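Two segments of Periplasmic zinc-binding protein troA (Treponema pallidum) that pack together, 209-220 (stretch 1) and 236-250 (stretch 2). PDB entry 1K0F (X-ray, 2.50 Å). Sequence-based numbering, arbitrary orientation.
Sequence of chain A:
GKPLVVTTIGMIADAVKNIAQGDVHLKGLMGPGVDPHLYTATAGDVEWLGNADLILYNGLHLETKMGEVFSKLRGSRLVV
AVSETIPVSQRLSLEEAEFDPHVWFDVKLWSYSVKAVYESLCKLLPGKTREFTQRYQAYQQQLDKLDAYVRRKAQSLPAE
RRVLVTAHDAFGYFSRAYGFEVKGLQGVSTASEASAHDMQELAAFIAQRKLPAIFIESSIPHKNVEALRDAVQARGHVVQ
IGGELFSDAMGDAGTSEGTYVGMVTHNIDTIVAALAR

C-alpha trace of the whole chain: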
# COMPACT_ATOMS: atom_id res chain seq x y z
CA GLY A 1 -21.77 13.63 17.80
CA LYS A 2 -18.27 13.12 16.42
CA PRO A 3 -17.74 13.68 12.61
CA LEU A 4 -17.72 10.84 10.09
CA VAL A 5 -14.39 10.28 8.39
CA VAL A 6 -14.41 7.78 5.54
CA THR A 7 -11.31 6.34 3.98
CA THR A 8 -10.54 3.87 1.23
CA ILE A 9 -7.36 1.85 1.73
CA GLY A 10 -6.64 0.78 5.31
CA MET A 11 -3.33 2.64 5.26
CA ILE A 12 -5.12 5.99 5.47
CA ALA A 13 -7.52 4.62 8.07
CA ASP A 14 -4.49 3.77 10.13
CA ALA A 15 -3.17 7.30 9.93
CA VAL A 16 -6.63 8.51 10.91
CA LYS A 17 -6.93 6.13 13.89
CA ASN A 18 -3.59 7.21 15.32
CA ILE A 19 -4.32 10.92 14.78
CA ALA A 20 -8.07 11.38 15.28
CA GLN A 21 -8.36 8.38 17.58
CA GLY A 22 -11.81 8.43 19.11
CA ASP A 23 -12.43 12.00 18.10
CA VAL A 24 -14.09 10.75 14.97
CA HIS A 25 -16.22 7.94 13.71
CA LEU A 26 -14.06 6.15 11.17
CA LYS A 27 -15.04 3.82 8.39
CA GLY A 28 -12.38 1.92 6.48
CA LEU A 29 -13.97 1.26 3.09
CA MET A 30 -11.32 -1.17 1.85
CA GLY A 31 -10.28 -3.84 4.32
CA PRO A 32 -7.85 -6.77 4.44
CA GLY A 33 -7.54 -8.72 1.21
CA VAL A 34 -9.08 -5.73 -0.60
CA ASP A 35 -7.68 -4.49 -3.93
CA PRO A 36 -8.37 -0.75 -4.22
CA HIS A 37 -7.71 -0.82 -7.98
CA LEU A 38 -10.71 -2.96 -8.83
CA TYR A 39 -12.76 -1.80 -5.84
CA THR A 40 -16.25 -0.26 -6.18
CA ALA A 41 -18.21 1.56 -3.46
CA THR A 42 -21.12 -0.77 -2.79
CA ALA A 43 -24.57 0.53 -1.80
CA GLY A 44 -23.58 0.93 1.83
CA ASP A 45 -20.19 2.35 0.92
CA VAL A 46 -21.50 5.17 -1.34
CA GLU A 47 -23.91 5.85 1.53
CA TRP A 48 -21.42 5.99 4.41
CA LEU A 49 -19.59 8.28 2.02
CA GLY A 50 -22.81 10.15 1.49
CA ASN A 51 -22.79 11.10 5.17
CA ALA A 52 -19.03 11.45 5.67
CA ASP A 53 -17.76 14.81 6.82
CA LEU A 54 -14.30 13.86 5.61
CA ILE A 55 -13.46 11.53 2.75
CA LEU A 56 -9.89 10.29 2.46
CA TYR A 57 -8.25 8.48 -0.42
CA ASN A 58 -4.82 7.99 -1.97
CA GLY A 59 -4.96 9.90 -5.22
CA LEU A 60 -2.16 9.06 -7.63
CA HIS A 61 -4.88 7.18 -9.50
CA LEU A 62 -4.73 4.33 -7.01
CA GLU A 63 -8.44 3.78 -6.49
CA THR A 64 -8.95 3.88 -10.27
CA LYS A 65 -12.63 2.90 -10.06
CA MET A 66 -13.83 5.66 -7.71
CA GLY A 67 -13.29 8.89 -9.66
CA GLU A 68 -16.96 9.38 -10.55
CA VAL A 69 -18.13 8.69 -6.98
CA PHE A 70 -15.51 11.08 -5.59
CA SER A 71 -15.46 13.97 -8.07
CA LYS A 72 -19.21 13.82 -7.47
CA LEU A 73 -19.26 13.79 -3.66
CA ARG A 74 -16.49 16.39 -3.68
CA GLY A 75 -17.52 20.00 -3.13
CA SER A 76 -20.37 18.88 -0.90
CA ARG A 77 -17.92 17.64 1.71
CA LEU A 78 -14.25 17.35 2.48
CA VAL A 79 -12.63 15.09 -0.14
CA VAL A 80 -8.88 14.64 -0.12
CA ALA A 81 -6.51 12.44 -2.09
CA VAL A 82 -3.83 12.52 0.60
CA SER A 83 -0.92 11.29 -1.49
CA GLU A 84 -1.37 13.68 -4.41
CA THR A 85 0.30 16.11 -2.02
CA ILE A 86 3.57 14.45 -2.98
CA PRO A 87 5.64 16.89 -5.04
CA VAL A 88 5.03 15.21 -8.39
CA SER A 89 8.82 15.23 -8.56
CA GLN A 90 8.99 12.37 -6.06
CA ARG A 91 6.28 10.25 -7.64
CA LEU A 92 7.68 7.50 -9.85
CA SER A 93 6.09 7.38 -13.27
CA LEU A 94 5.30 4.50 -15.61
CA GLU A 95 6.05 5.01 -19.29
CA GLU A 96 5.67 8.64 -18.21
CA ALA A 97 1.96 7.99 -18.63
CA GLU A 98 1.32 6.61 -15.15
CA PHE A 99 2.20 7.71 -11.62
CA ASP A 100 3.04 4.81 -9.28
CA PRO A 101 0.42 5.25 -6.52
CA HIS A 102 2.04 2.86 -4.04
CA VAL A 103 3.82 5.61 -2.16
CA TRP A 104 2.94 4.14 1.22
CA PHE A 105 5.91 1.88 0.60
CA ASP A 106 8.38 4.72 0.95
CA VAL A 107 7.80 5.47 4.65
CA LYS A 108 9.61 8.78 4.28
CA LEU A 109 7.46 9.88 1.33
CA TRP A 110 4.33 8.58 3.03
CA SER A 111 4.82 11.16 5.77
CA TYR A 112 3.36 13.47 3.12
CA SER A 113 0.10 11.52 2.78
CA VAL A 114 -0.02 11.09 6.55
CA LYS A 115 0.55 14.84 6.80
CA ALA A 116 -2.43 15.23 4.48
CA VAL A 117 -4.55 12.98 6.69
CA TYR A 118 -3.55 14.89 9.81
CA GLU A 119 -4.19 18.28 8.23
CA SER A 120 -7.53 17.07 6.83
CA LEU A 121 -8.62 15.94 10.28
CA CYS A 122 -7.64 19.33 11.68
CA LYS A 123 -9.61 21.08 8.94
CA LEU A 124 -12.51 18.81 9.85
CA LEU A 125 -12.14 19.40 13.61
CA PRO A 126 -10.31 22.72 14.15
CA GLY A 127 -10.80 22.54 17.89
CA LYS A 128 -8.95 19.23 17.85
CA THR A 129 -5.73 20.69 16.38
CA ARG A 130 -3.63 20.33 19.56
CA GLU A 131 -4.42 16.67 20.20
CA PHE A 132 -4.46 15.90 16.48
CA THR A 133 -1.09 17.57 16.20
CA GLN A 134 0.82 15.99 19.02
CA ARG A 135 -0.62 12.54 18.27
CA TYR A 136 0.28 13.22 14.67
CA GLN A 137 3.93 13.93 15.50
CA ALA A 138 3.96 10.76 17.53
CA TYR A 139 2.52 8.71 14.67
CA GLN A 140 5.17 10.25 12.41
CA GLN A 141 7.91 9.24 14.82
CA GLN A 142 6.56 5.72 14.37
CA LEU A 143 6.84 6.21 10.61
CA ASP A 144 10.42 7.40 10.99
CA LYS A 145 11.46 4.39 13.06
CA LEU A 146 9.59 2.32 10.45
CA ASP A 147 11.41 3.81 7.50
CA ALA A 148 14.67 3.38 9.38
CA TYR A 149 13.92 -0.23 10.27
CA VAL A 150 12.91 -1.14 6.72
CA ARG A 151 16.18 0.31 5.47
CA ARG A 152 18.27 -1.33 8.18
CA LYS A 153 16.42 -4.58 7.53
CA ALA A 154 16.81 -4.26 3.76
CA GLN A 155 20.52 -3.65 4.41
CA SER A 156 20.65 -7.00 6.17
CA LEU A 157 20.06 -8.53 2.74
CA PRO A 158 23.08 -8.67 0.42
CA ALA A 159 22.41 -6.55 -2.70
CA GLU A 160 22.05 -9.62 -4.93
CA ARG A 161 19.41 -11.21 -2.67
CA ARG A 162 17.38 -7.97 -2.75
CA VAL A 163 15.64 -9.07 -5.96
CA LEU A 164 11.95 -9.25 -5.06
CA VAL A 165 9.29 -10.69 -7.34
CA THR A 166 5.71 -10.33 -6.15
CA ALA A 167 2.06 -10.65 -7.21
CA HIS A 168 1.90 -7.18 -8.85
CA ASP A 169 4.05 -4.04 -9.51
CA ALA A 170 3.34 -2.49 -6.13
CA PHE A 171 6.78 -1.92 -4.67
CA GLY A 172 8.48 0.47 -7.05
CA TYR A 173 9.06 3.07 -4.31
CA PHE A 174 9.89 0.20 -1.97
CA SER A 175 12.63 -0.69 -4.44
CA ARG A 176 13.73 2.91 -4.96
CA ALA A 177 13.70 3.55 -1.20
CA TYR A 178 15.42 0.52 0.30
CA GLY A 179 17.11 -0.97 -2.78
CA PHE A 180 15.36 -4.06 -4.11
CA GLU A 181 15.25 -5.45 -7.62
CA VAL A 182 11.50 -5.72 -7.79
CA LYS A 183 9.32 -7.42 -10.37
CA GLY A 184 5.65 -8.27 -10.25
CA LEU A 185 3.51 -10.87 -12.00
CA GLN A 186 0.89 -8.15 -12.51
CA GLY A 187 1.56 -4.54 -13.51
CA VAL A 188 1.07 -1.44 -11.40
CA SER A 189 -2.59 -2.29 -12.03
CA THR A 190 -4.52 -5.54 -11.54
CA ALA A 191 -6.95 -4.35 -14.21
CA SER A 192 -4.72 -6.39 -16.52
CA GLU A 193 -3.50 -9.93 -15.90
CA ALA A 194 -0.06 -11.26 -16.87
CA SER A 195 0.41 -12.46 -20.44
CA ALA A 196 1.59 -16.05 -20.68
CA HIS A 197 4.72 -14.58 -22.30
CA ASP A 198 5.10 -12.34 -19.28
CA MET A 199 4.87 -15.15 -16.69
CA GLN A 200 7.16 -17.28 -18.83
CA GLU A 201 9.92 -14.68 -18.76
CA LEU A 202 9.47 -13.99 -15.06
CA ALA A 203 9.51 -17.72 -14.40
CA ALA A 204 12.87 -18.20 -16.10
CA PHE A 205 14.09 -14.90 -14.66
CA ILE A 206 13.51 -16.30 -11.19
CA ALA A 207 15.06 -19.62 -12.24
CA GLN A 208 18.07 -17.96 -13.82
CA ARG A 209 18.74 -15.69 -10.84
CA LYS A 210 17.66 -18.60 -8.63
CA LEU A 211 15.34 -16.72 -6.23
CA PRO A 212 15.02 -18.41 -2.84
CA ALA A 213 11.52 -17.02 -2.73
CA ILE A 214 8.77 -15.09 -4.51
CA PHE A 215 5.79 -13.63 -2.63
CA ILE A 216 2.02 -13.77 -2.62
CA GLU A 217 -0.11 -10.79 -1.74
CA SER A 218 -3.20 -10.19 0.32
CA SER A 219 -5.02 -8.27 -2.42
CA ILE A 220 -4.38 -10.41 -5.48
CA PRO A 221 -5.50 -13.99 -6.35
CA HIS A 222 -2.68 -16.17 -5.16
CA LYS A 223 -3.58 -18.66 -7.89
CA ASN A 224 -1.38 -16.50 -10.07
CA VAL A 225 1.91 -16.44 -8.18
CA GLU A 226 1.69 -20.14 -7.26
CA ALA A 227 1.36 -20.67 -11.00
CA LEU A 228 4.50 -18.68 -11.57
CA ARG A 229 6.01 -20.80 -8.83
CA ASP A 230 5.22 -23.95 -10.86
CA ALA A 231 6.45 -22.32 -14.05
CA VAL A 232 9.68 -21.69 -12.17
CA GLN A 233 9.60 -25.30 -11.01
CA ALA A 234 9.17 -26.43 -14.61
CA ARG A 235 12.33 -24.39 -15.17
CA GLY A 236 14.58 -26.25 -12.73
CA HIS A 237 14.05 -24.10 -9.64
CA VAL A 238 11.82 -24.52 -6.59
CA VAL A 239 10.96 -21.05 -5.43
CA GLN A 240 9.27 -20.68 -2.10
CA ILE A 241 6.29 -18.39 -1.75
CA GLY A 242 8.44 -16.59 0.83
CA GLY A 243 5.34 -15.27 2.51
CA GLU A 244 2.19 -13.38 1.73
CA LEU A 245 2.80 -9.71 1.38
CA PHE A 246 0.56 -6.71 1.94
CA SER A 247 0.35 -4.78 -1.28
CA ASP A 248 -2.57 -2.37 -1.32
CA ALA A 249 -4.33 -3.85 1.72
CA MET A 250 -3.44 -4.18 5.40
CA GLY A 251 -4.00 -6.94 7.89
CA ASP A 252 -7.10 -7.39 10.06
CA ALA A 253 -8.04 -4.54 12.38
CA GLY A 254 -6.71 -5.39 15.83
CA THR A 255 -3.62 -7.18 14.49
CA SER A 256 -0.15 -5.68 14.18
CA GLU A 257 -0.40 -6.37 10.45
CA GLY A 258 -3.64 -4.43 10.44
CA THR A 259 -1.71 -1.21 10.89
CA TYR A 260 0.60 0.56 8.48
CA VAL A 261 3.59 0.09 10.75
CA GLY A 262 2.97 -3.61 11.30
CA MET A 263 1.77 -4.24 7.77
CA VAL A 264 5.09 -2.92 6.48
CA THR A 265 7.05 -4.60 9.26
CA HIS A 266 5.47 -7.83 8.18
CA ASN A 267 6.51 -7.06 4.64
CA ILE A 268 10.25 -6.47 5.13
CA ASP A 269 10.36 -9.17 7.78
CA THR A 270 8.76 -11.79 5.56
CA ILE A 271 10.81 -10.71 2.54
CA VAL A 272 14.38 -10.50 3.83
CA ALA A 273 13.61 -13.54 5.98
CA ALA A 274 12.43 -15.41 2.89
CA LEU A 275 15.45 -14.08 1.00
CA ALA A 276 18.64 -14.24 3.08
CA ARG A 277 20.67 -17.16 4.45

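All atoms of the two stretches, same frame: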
# COMPACT_ATOMS: atom_id res chain seq x y z
N ARG A 209 18.17 -16.34 -12.02
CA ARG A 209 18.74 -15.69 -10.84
C ARG A 209 18.59 -16.56 -9.60
O ARG A 209 19.13 -16.25 -8.55
CB ARG A 209 18.06 -14.33 -10.62
CG ARG A 209 17.86 -13.52 -11.90
CD ARG A 209 19.15 -12.85 -12.33
NE ARG A 209 19.74 -12.09 -11.24
CZ ARG A 209 19.26 -10.93 -10.79
NH1 ARG A 209 18.18 -10.42 -11.34
NH2 ARG A 209 19.86 -10.29 -9.80
N LYS A 210 17.86 -17.66 -9.74
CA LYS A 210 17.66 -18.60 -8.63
C LYS A 210 17.13 -17.95 -7.35
O LYS A 210 17.80 -17.97 -6.33
CB LYS A 210 18.98 -19.33 -8.32
CG LYS A 210 19.23 -20.58 -9.14
CD LYS A 210 20.29 -20.34 -10.20
CE LYS A 210 20.11 -21.28 -11.39
NZ LYS A 210 21.13 -22.38 -11.42
N LEU A 211 15.93 -17.39 -7.40
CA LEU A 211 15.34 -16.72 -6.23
C LEU A 211 14.90 -17.68 -5.13
O LEU A 211 14.06 -18.56 -5.35
CB LEU A 211 14.12 -15.88 -6.64
CG LEU A 211 14.28 -14.72 -7.62
CD1 LEU A 211 13.19 -13.69 -7.34
CD2 LEU A 211 15.66 -14.08 -7.48
N PRO A 212 15.43 -17.51 -3.92
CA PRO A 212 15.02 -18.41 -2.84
C PRO A 212 13.52 -18.34 -2.66
O PRO A 212 12.88 -19.32 -2.34
CB PRO A 212 15.78 -17.90 -1.62
CG PRO A 212 16.16 -16.50 -1.96
CD PRO A 212 16.38 -16.49 -3.44
N ALA A 213 12.95 -17.16 -2.89
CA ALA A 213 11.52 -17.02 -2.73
C ALA A 213 10.87 -15.87 -3.49
O ALA A 213 11.48 -14.84 -3.75
CB ALA A 213 11.19 -16.90 -1.23
N ILE A 214 9.61 -16.08 -3.83
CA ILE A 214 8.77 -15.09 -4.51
C ILE A 214 7.64 -14.91 -3.49
O ILE A 214 7.50 -15.74 -2.60
CB ILE A 214 8.22 -15.64 -5.86
CG1 ILE A 214 7.64 -17.04 -5.68
CG2 ILE A 214 9.33 -15.68 -6.90
CD1 ILE A 214 6.73 -17.47 -6.81
N PHE A 215 6.85 -13.85 -3.61
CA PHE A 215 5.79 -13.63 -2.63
C PHE A 215 4.37 -13.47 -3.13
O PHE A 215 4.12 -12.98 -4.22
CB PHE A 215 6.14 -12.41 -1.77
CG PHE A 215 7.44 -12.54 -1.05
CD1 PHE A 215 8.64 -12.56 -1.76
CD2 PHE A 215 7.47 -12.70 0.33
CE1 PHE A 215 9.85 -12.74 -1.11
CE2 PHE A 215 8.69 -12.88 1.00
CZ PHE A 215 9.88 -12.91 0.28
N ILE A 216 3.43 -13.90 -2.30
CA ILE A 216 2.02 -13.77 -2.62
C ILE A 216 1.62 -12.40 -2.09
O ILE A 216 2.45 -11.66 -1.55
CB ILE A 216 1.15 -14.85 -1.90
CG1 ILE A 216 1.91 -15.45 -0.72
CG2 ILE A 216 0.78 -15.98 -2.88
CD1 ILE A 216 1.07 -16.32 0.15
N GLU A 217 0.36 -12.06 -2.22
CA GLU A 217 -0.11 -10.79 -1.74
C GLU A 217 -1.53 -10.93 -1.28
O GLU A 217 -2.29 -11.71 -1.83
CB GLU A 217 -0.02 -9.75 -2.82
CG GLU A 217 1.38 -9.24 -3.03
CD GLU A 217 1.43 -8.16 -4.07
OE1 GLU A 217 2.52 -7.88 -4.61
OE2 GLU A 217 0.36 -7.59 -4.35
N SER A 218 -1.87 -10.16 -0.26
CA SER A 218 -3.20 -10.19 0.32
C SER A 218 -4.31 -9.70 -0.59
O SER A 218 -5.46 -10.11 -0.44
CB SER A 218 -3.20 -9.37 1.60
OG SER A 218 -2.11 -8.47 1.60
N SER A 219 -3.99 -8.83 -1.55
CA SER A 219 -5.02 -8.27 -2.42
C SER A 219 -5.14 -8.84 -3.82
O SER A 219 -5.97 -8.39 -4.61
CB SER A 219 -4.83 -6.77 -2.53
OG SER A 219 -3.45 -6.45 -2.49
N ILE A 220 -4.33 -9.84 -4.14
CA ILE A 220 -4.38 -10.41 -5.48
C ILE A 220 -4.43 -11.94 -5.44
O ILE A 220 -3.72 -12.57 -4.67
CB ILE A 220 -3.14 -9.94 -6.32
CG1 ILE A 220 -3.38 -8.52 -6.85
CG2 ILE A 220 -2.92 -10.86 -7.51
CD1 ILE A 220 -2.58 -7.46 -6.15
N GLY A 236 13.44 -25.75 -13.49
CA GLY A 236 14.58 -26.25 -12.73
C GLY A 236 14.84 -25.60 -11.38
O GLY A 236 15.88 -25.84 -10.77
N HIS A 237 13.90 -24.79 -10.91
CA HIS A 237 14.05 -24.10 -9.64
C HIS A 237 12.79 -24.14 -8.79
O HIS A 237 11.69 -23.87 -9.27
CB HIS A 237 14.44 -22.64 -9.90
CG HIS A 237 14.55 -21.81 -8.65
ND1 HIS A 237 15.27 -22.22 -7.55
CD2 HIS A 237 14.02 -20.62 -8.33
CE1 HIS A 237 15.17 -21.31 -6.60
NE2 HIS A 237 14.42 -20.32 -7.05
N VAL A 238 12.95 -24.48 -7.51
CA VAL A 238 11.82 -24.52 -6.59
C VAL A 238 11.83 -23.26 -5.75
O VAL A 238 12.55 -23.16 -4.75
CB VAL A 238 11.88 -25.72 -5.63
CG1 VAL A 238 10.51 -25.94 -5.03
CG2 VAL A 238 12.35 -26.96 -6.36
N VAL A 239 11.04 -22.29 -6.16
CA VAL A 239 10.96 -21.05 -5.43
C VAL A 239 9.88 -21.18 -4.38
O VAL A 239 8.81 -21.76 -4.60
CB VAL A 239 10.66 -19.87 -6.36
CG1 VAL A 239 9.28 -20.02 -6.99
CG2 VAL A 239 10.75 -18.57 -5.58
N GLN A 240 10.18 -20.65 -3.21
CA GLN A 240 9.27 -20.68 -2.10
C GLN A 240 8.42 -19.44 -2.15
O GLN A 240 8.90 -18.38 -2.52
CB GLN A 240 10.06 -20.66 -0.79
CG GLN A 240 10.24 -22.00 -0.11
CD GLN A 240 10.72 -21.83 1.31
OE1 GLN A 240 11.69 -21.12 1.57
NE2 GLN A 240 10.03 -22.46 2.25
N ILE A 241 7.14 -19.57 -1.81
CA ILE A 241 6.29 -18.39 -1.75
C ILE A 241 6.79 -17.91 -0.38
O ILE A 241 6.29 -18.33 0.65
CB ILE A 241 4.79 -18.78 -1.70
CG1 ILE A 241 4.18 -18.66 -3.10
CG2 ILE A 241 4.02 -17.88 -0.78
CD1 ILE A 241 4.76 -19.60 -4.11
N GLY A 242 7.83 -17.09 -0.40
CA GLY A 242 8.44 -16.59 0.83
C GLY A 242 7.55 -15.90 1.83
O GLY A 242 8.03 -15.35 2.83
N GLY A 243 6.25 -15.90 1.58
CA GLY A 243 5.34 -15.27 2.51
C GLY A 243 4.33 -14.49 1.73
O GLY A 243 4.52 -14.20 0.55
N GLU A 244 3.23 -14.16 2.38
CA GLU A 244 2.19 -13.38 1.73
C GLU A 244 2.48 -11.95 2.07
O GLU A 244 2.67 -11.63 3.23
CB GLU A 244 0.82 -13.76 2.26
CG GLU A 244 -0.27 -13.55 1.25
CD GLU A 244 -1.62 -13.58 1.88
OE1 GLU A 244 -1.69 -13.79 3.11
OE2 GLU A 244 -2.63 -13.40 1.16
N LEU A 245 2.51 -11.08 1.08
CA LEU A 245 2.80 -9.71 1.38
C LEU A 245 1.56 -8.82 1.30
O LEU A 245 0.54 -9.19 0.69
CB LEU A 245 3.89 -9.20 0.44
CG LEU A 245 5.18 -10.02 0.48
CD1 LEU A 245 6.26 -9.31 -0.32
CD2 LEU A 245 5.63 -10.23 1.91
N PHE A 246 1.65 -7.67 1.95
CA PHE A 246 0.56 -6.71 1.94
C PHE A 246 0.89 -5.73 0.85
O PHE A 246 1.89 -5.02 0.95
CB PHE A 246 0.48 -5.98 3.28
CG PHE A 246 -0.01 -6.83 4.40
CD1 PHE A 246 -1.31 -7.30 4.40
CD2 PHE A 246 0.86 -7.23 5.40
CE1 PHE A 246 -1.75 -8.16 5.38
CE2 PHE A 246 0.44 -8.08 6.38
CZ PHE A 246 -0.87 -8.56 6.38
N SER A 247 0.09 -5.70 -0.20
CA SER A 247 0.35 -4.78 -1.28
C SER A 247 -0.46 -3.51 -1.09
O SER A 247 0.06 -2.51 -0.59
CB SER A 247 -0.00 -5.41 -2.63
OG SER A 247 -0.92 -6.47 -2.47
N ASP A 248 -1.73 -3.54 -1.47
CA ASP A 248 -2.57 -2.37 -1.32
C ASP A 248 -3.42 -2.44 -0.06
O ASP A 248 -3.96 -1.43 0.38
CB ASP A 248 -3.50 -2.22 -2.53
CG ASP A 248 -2.83 -2.57 -3.85
OD1 ASP A 248 -1.66 -2.17 -4.05
OD2 ASP A 248 -3.48 -3.25 -4.68
N ALA A 249 -3.52 -3.64 0.52
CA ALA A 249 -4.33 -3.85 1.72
C ALA A 249 -3.54 -4.26 2.96
O ALA A 249 -2.50 -4.91 2.86
CB ALA A 249 -5.41 -4.90 1.44
N MET A 250 -4.07 -3.88 4.12
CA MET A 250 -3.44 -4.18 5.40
C MET A 250 -3.99 -5.45 6.00
O MET A 250 -4.82 -6.14 5.40
CB MET A 250 -3.69 -3.04 6.38
CG MET A 250 -2.88 -1.80 6.15
SD MET A 250 -2.81 -0.82 7.64
CE MET A 250 -4.49 -0.98 8.24

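A beta bulge interrupts the pairing of two parallel strands here, and it shows how a sheet can absorb an extra residue without giving up its hydrogen bonds. Strand 213-217 pairs Ala213 with Gln240 and Ile214 with Ile241, but further along Ile216 faces Glu244 and Glu217 faces Leu245, so the register has slipped by one. Before the slip, Ile214 N donates to Gln240 O (2.7 Å) and Gly242 N to Ile214 O (2.6 Å). After it, Ile216 N reaches Gly243 O at 3.1 Å, Leu245 N reaches Ile216 O at 2.7 Å, and Ser218 N reaches Leu245 O at 2.8 Å. The ladder therefore resumes at once.

Two glycines occupy the irregular segment, and the geometry accounts for both. A CB on Gly242 would lie 2.7 Å from Ala213 CB and equally close to Phe215 CZ; in its absence, Gly242 CA packs over one face of the Phe215 ring, 4.1 Å from the centroid. Gly243 has a phi of 137°, where a side chain would be jammed against the preceding carbonyl oxygen.

Apolar side chains fill in around this frame. Ile214 CG1 meets Val239 CG2 at 3.5 Å, Ile216 CG1 approaches Ile241 CG2 at 3.2 Å, and Phe215 CB lies 3.4 Å from Leu245 CG.

Polar side chains secure the approaches to the paired strands. Ahead of them, His237 NE2 donates a very short hydrogen bond to Leu211 O (2.5 Å), which meets the imidazole at its edge, while Lys210 CA sits over a ring face, 4.1 Å from the centroid. Beyond them, Ser218 OG donates to Leu245 O at 2.9 Å, so that this carbonyl accepts from both backbone and side chain of one serine. Ser247 OG donates to Glu217 OE2 at 2.5 Å, although the carboxylate oxygen is less surely placed.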